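Local coordinates for protein C-1-tetrahydrofolate synthase, cytoplasmic, putative (Trypanosoma brucei, PDB 4CJX) that probably acts in one-carbon metabolism as an NADP-dependent methylenetetrahydrofolate dehydrogenase and methenyltetrahydrofolate cyclohydrolase, working as a homodimer, at residues A168-M172 and P199-L204; I248-V254 and R285-T290. All blocks are in the same frame, centred on the assembly; numbering follows the deposited sequence.

Overall arrangement
Both contacts belong to the Rossmann-type NAD(P)-binding domain, contact 1 as helix-on-helix packing and contact 2 as a pairing of the second and third strands from one edge of its parallel sheet. Their centres are 18 Å apart and their nearest atoms about 7 Å, so they do not touch directly. Helix 166-178 bridges them: it supplies A168-M172 to contact 1, and further along L174 and S178 meet T290 and Y288 of contact 2. Each approaches the bound inhibitor without reaching it, the side chain of A168 to about 10 Å and that of T290 to about 9 Å. P199 of contact 1 lies near I195, a residue seen to bind NADP(+), its side chain about 5 Å away.

Contact 1 of 2, residues A168-M172 and P199-L204; sequences ASAVM and PVATLL
No planar group takes part where A168 meets P199; the A168 methyl rests instead on the CB-CG edge of the puckered P199 ring, with A168 CB 3.9 Å from P199 CB and 4.0 Å from P199 CG. The setting is a Rossmann-type NAD(P)-binding domain. Helix 197-206 is the connection of a beta-alpha-beta crossover between the neighbouring parallel strands 186-190 and 210-214, and helix 166-178 packs beside it. The two short axes approach to 9.4 Å and cross at -39°, and A168, V171 and M172 on one helix meet P199, V200, L203 and L204 on the other, burying 297 Å² in all.

At the narrow end A168 is the small residue: its CA and that of V200 stand 4.8 Å apart, and its methyl also touches L203 CD1. V171 and V200 cross at about a right angle, and V171 CG1 meets V200 CG2 at 3.8 Å. V200 CG2 is turned to V171 by lying anti to its own backbone N.

Where the helices splay, M172 spans the wider separation. Its chain bends at both chi2 (-46°) and chi3 (-76°), which carries the thioether across L203 and on to L204. Beneath this layer V200 and L204 press on V189 of strand 186-190, while A170 on the neighbouring helix meets V299 and M303 of helix 296-316. The side-chain contacts between the two segments are all apolar. At the far end, M172 SD lies 3.8 Å from L204 CD2, and the M172 CE methyl touches that same L204 branch at 3.9 Å.

Contact 2 of 2, residues I248-V254 and R285-T290; sequences IKLGAAV and RAAYIT
R285 takes hold of the backbone of I248 side-on, both NE and NH2 donating to the single carbonyl oxygen I248 O. The NE bond is the shorter and straighter, 2.9 Å from NE to I248 O with an N-H...O angle of 155°. The acceptor lies near the guanidinium plane, while L250 CD2 stands 3.8 Å above one face of that group, offset toward its rim. After an extended chi2, the bend at chi3 (61°) turns R285 NE to this carbonyl.

The same residue is held again through its backbone, since G251 N donates to R285 O at 2.8 Å, nearly straight at 171°. Farther along, A252 O accepts from both A287 N (2.8 Å) and Y288 N (3.3 Å). The bonds from Y288 N to A252 O and from V254 N to Y288 O flank A253 and form the parallel bridge A253-Y288. On one face of the sheet V254 and I289 lie side by side, V254 CB 4.1 Å from I289 CG1, and V254 CG2 packs on the A286 methyl.

Behind these stands a type II turn from K249 to A252, closed by A252 N to K249 O, with G251 at positive phi. K249 reaches back in a salt bridge to D231, whereas T290 OG1 bonds to D256 N. Strand 253-256 thus joins 288-289 within the Rossmann-type sheet, and V26 and I28 bond to the latter's far edge. Chemically, the turn is tied down through main-chain polar atoms, and the guanidinium charge would probably polarise the I248 carbonyl that it grips.

Contact 1 of 2, residues A168-M172 and P199-L204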
ATOM      1  N   ALA B 168       5.589  -0.314  12.375  1.00 16.87           N
ATOM      2  CA  ALA B 168       4.825  -1.451  11.846  1.00 16.79           C
ATOM      3  C   ALA B 168       5.469  -2.735  12.281  1.00 17.22           C
ATOM      4  O   ALA B 168       4.806  -3.664  12.728  1.00 16.90           O
ATOM      5  CB  ALA B 168       4.756  -1.403  10.335  1.00 17.00           C
ATOM      6  N   SER B 169       6.783  -2.773  12.160  1.00 18.00           N
ATOM      7  CA  SER B 169       7.520  -3.938  12.580  1.00 18.82           C
ATOM      8  C   SER B 169       7.337  -4.294  14.083  1.00 18.40           C
ATOM      9  O   SER B 169       7.234  -5.467  14.447  1.00 18.42           O
ATOM     10  CB  SER B 169       8.964  -3.679  12.286  1.00 20.00           C
ATOM     11  OG  SER B 169       9.672  -4.854  12.419  1.00 21.68           O
ATOM     12  N   ALA B 170       7.348  -3.268  14.932  1.00 17.91           N
ATOM     13  CA  ALA B 170       7.165  -3.413  16.359  1.00 17.95           C
ATOM     14  C   ALA B 170       5.778  -3.996  16.672  1.00 17.23           C
ATOM     15  O   ALA B 170       5.675  -4.833  17.543  1.00 17.70           O
ATOM     16  CB  ALA B 170       7.330  -2.072  17.049  1.00 17.63           C
ATOM     17  N   VAL B 171       4.745  -3.564  15.949  1.00 16.49           N
ATOM     18  CA  VAL B 171       3.400  -4.094  16.131  1.00 16.16           C
ATOM     19  C   VAL B 171       3.388  -5.577  15.850  1.00 16.76           C
ATOM     20  O   VAL B 171       2.828  -6.371  16.632  1.00 16.30           O
ATOM     21  CB  VAL B 171       2.365  -3.405  15.220  1.00 15.50           C
ATOM     22  CG1 VAL B 171       1.070  -4.179  15.203  1.00 15.45           C
ATOM     23  CG2 VAL B 171       2.113  -1.976  15.681  1.00 15.29           C
ATOM     24  N   MET B 172       4.002  -5.958  14.727  1.00 17.35           N
ATOM     25  CA  MET B 172       4.006  -7.357  14.334  1.00 18.60           C
ATOM     26  C   MET B 172       4.796  -8.172  15.355  1.00 19.65           C
ATOM     27  O   MET B 172       4.406  -9.287  15.710  1.00 19.84           O
ATOM     28  CB  MET B 172       4.571  -7.549  12.900  1.00 19.63           C
ATOM     29  CG  MET B 172       3.753  -6.911  11.784  1.00 18.99           C
ATOM     30  SD  MET B 172       1.979  -7.202  11.876  1.00 18.85           S
ATOM     31  CE  MET B 172       1.820  -8.891  11.303  1.00 19.98           C
ATOM     32  N   PRO B 199       1.732   0.898   6.559  1.00 18.42           N
ATOM     33  CA  PRO B 199       2.430  -0.379   6.365  1.00 18.68           C
ATOM     34  C   PRO B 199       1.840  -1.556   7.163  1.00 17.57           C
ATOM     35  O   PRO B 199       1.785  -2.686   6.669  1.00 17.52           O
ATOM     36  CB  PRO B 199       3.885  -0.075   6.778  1.00 19.25           C
ATOM     37  CG  PRO B 199       3.834   1.221   7.498  1.00 19.12           C
ATOM     38  CD  PRO B 199       2.634   1.967   7.016  1.00 18.69           C
ATOM     39  N   VAL B 200       1.383  -1.291   8.365  1.00 16.53           N
ATOM     40  CA  VAL B 200       0.868  -2.371   9.210  1.00 16.28           C
ATOM     41  C   VAL B 200      -0.414  -3.075   8.659  1.00 15.00           C
ATOM     42  O   VAL B 200      -0.575  -4.277   8.810  1.00 14.11           O
ATOM     43  CB  VAL B 200       0.677  -1.890  10.661  1.00 16.24           C
ATOM     44  CG1 VAL B 200      -0.701  -1.289  10.870  1.00 16.43           C
ATOM     45  CG2 VAL B 200       0.874  -3.059  11.618  1.00 16.63           C
ATOM     46  N   ALA B 201      -1.297  -2.312   8.026  1.00 14.19           N
ATOM     47  CA  ALA B 201      -2.480  -2.867   7.406  1.00 14.30           C
ATOM     48  C   ALA B 201      -2.062  -3.904   6.347  1.00 15.20           C
ATOM     49  O   ALA B 201      -2.621  -5.003   6.297  1.00 14.91           O
ATOM     50  CB  ALA B 201      -3.316  -1.767   6.776  1.00 14.19           C
ATOM     51  N   THR B 202      -1.033  -3.555   5.570  1.00 15.93           N
ATOM     52  CA  THR B 202      -0.466  -4.441   4.564  1.00 17.36           C
ATOM     53  C   THR B 202       0.104  -5.693   5.166  1.00 17.68           C
ATOM     54  O   THR B 202      -0.120  -6.776   4.630  1.00 18.22           O
ATOM     55  CB  THR B 202       0.661  -3.782   3.756  1.00 18.48           C
ATOM     56  OG1 THR B 202       0.147  -2.634   3.084  1.00 18.34           O
ATOM     57  CG2 THR B 202       1.237  -4.789   2.691  1.00 19.75           C
ATOM     58  N   LEU B 203       0.853  -5.557   6.258  1.00 17.39           N
ATOM     59  CA  LEU B 203       1.493  -6.712   6.851  1.00 17.84           C
ATOM     60  C   LEU B 203       0.465  -7.621   7.476  1.00 17.33           C
ATOM     61  O   LEU B 203       0.618  -8.839   7.420  1.00 17.55           O
ATOM     62  CB  LEU B 203       2.525  -6.299   7.900  1.00 18.11           C
ATOM     63  CG  LEU B 203       3.744  -5.554   7.343  1.00 18.83           C
ATOM     64  CD1 LEU B 203       4.566  -4.981   8.495  1.00 18.84           C
ATOM     65  CD2 LEU B 203       4.581  -6.443   6.453  1.00 20.02           C
ATOM     66  N   LEU B 204      -0.596  -7.033   8.053  1.00 16.58           N
ATOM     67  CA  LEU B 204      -1.699  -7.833   8.622  1.00 16.55           C
ATOM     68  C   LEU B 204      -2.474  -8.626   7.554  1.00 16.94           C
ATOM     69  O   LEU B 204      -2.732  -9.832   7.731  1.00 17.51           O
ATOM     70  CB  LEU B 204      -2.614  -6.937   9.455  1.00 16.44           C
ATOM     71  CG  LEU B 204      -1.896  -6.451  10.723  1.00 16.50           C
ATOM     72  CD1 LEU B 204      -2.598  -5.262  11.336  1.00 16.31           C
ATOM     73  CD2 LEU B 204      -1.797  -7.584  11.730  1.00 17.18           C
TER

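Contact 2 of 2, residues I248-V254 and R285-T290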
ATOM      1  N   ILE B 248     -14.353  -2.862  22.921  1.00 16.46           N
ATOM      2  CA  ILE B 248     -13.392  -3.934  22.660  1.00 16.23           C
ATOM      3  C   ILE B 248     -14.102  -5.265  22.750  1.00 16.84           C
ATOM      4  O   ILE B 248     -14.788  -5.507  23.726  1.00 17.13           O
ATOM      5  CB  ILE B 248     -12.239  -3.912  23.689  1.00 16.23           C
ATOM      6  CG1 ILE B 248     -11.469  -2.585  23.611  1.00 15.61           C
ATOM      7  CG2 ILE B 248     -11.302  -5.109  23.482  1.00 16.50           C
ATOM      8  CD1 ILE B 248     -10.782  -2.303  22.298  1.00 15.00           C
ATOM      9  N   LYS B 249     -13.904  -6.117  21.740  1.00 16.49           N
ATOM     10  CA  LYS B 249     -14.475  -7.453  21.709  1.00 17.33           C
ATOM     11  C   LYS B 249     -13.783  -8.322  22.748  1.00 17.69           C
ATOM     12  O   LYS B 249     -12.539  -8.307  22.881  1.00 16.72           O
ATOM     13  CB  LYS B 249     -14.294  -8.081  20.312  1.00 17.77           C
ATOM     14  CG  LYS B 249     -14.836  -9.504  20.177  1.00 18.91           C
ATOM     15  CD  LYS B 249     -14.519 -10.071  18.810  1.00 19.13           C
ATOM     16  CE  LYS B 249     -14.889 -11.527  18.725  1.00 20.40           C
ATOM     17  NZ  LYS B 249     -14.922 -11.933  17.294  1.00 21.18           N
ATOM     18  N   LEU B 250     -14.587  -9.094  23.477  1.00 18.47           N
ATOM     19  CA  LEU B 250     -14.072  -9.901  24.566  1.00 18.78           C
ATOM     20  C   LEU B 250     -13.025 -10.861  24.011  1.00 17.94           C
ATOM     21  O   LEU B 250     -13.283 -11.588  23.068  1.00 18.13           O
ATOM     22  CB  LEU B 250     -15.211 -10.664  25.286  1.00 20.45           C
ATOM     23  CG  LEU B 250     -16.313  -9.780  25.892  1.00 21.26           C
ATOM     24  CD1 LEU B 250     -17.528 -10.558  26.365  1.00 23.17           C
ATOM     25  CD2 LEU B 250     -15.731  -9.007  27.047  1.00 21.68           C
ATOM     26  N   GLY B 251     -11.828 -10.836  24.585  1.00 17.36           N
ATOM     27  CA  GLY B 251     -10.733 -11.699  24.124  1.00 17.12           C
ATOM     28  C   GLY B 251      -9.913 -11.123  22.973  1.00 16.10           C
ATOM     29  O   GLY B 251      -9.022 -11.792  22.447  1.00 16.34           O
ATOM     30  N   ALA B 252     -10.166  -9.878  22.593  1.00 15.25           N
ATOM     31  CA  ALA B 252      -9.378  -9.240  21.532  1.00 14.73           C
ATOM     32  C   ALA B 252      -7.908  -8.987  21.923  1.00 14.39           C
ATOM     33  O   ALA B 252      -7.567  -8.978  23.107  1.00 14.37           O
ATOM     34  CB  ALA B 252     -10.048  -7.936  21.112  1.00 14.25           C
ATOM     35  N   ALA B 253      -7.040  -8.779  20.924  1.00 14.04           N
ATOM     36  CA  ALA B 253      -5.688  -8.322  21.175  1.00 14.21           C
ATOM     37  C   ALA B 253      -5.602  -6.878  20.717  1.00 13.90           C
ATOM     38  O   ALA B 253      -5.992  -6.548  19.602  1.00 13.78           O
ATOM     39  CB  ALA B 253      -4.658  -9.194  20.470  1.00 14.86           C
ATOM     40  N   VAL B 254      -5.149  -5.998  21.606  1.00 14.23           N
ATOM     41  CA  VAL B 254      -5.214  -4.568  21.381  1.00 14.01           C
ATOM     42  C   VAL B 254      -3.788  -4.027  21.461  1.00 14.39           C
ATOM     43  O   VAL B 254      -3.132  -4.177  22.492  1.00 14.79           O
ATOM     44  CB  VAL B 254      -6.100  -3.940  22.482  1.00 14.61           C
ATOM     45  CG1 VAL B 254      -6.123  -2.439  22.403  1.00 14.58           C
ATOM     46  CG2 VAL B 254      -7.516  -4.506  22.386  1.00 14.81           C
ATOM     47  N   ARG B 285     -11.477  -6.386  29.202  1.00 20.32           N
ATOM     48  CA  ARG B 285     -12.193  -7.105  28.155  1.00 19.85           C
ATOM     49  C   ARG B 285     -11.267  -7.843  27.167  1.00 18.29           C
ATOM     50  O   ARG B 285     -11.614  -8.921  26.678  1.00 18.31           O
ATOM     51  CB  ARG B 285     -13.086  -6.108  27.416  1.00 19.81           C
ATOM     52  CG  ARG B 285     -14.152  -5.489  28.331  1.00 21.05           C
ATOM     53  CD  ARG B 285     -14.920  -4.428  27.580  1.00 21.31           C
ATOM     54  NE  ARG B 285     -15.592  -5.031  26.439  1.00 21.80           N
ATOM     55  CZ  ARG B 285     -16.874  -5.372  26.423  1.00 23.63           C
ATOM     56  NH1 ARG B 285     -17.645  -5.108  27.464  1.00 24.37           N
ATOM     57  NH2 ARG B 285     -17.393  -5.965  25.352  1.00 23.66           N
ATOM     58  N   ALA B 286     -10.118  -7.231  26.866  1.00 16.58           N
ATOM     59  CA  ALA B 286      -9.121  -7.791  25.970  1.00 15.60           C
ATOM     60  C   ALA B 286      -8.426  -9.010  26.556  1.00 15.95           C
ATOM     61  O   ALA B 286      -8.314  -9.159  27.770  1.00 16.00           O
ATOM     62  CB  ALA B 286      -8.076  -6.738  25.660  1.00 14.93           C
ATOM     63  N   ALA B 287      -7.945  -9.885  25.681  1.00 15.52           N
ATOM     64  CA  ALA B 287      -7.051 -10.939  26.122  1.00 16.06           C
ATOM     65  C   ALA B 287      -5.640 -10.400  26.287  1.00 15.37           C
ATOM     66  O   ALA B 287      -4.915 -10.819  27.187  1.00 16.02           O
ATOM     67  CB  ALA B 287      -7.080 -12.136  25.174  1.00 16.42           C
ATOM     68  N   TYR B 288      -5.253  -9.505  25.389  1.00 14.51           N
ATOM     69  CA  TYR B 288      -3.926  -8.878  25.394  1.00 14.26           C
ATOM     70  C   TYR B 288      -4.056  -7.388  25.094  1.00 13.59           C
ATOM     71  O   TYR B 288      -4.881  -6.968  24.289  1.00 13.39           O
ATOM     72  CB  TYR B 288      -3.006  -9.497  24.329  1.00 14.12           C
ATOM     73  CG  TYR B 288      -2.739 -10.954  24.483  1.00 14.68           C
ATOM     74  CD1 TYR B 288      -1.747 -11.406  25.337  1.00 15.39           C
ATOM     75  CD2 TYR B 288      -3.466 -11.885  23.770  1.00 14.77           C
ATOM     76  CE1 TYR B 288      -1.487 -12.760  25.477  1.00 16.33           C
ATOM     77  CE2 TYR B 288      -3.223 -13.240  23.915  1.00 15.73           C
ATOM     78  CZ  TYR B 288      -2.223 -13.676  24.755  1.00 16.42           C
ATOM     79  OH  TYR B 288      -1.986 -15.020  24.909  1.00 17.19           O
ATOM     80  N   ILE B 289      -3.207  -6.606  25.722  1.00 13.98           N
ATOM     81  CA  ILE B 289      -3.182  -5.176  25.511  1.00 13.68           C
ATOM     82  C   ILE B 289      -1.761  -4.652  25.759  1.00 13.84           C
ATOM     83  O   ILE B 289      -1.008  -5.251  26.515  1.00 13.82           O
ATOM     84  CB  ILE B 289      -4.200  -4.498  26.425  1.00 13.83           C
ATOM     85  CG1 ILE B 289      -4.363  -3.022  26.058  1.00 13.51           C
ATOM     86  CG2 ILE B 289      -3.772  -4.624  27.884  1.00 14.47           C
ATOM     87  CD1 ILE B 289      -5.591  -2.381  26.685  1.00 13.70           C
ATOM     88  N   THR B 290      -1.391  -3.561  25.088  1.00 13.94           N
ATOM     89  CA  THR B 290      -0.120  -2.913  25.365  1.00 14.64           C
ATOM     90  C   THR B 290      -0.335  -1.524  25.968  1.00 15.01           C
ATOM     91  O   THR B 290      -1.225  -0.777  25.512  1.00 15.14           O
ATOM     92  CB  THR B 290       0.753  -2.743  24.125  1.00 14.89           C
ATOM     93  OG1 THR B 290       0.100  -1.862  23.202  1.00 14.93           O
ATOM     94  CG2 THR B 290       1.045  -4.078  23.467  1.00 15.13           C
TER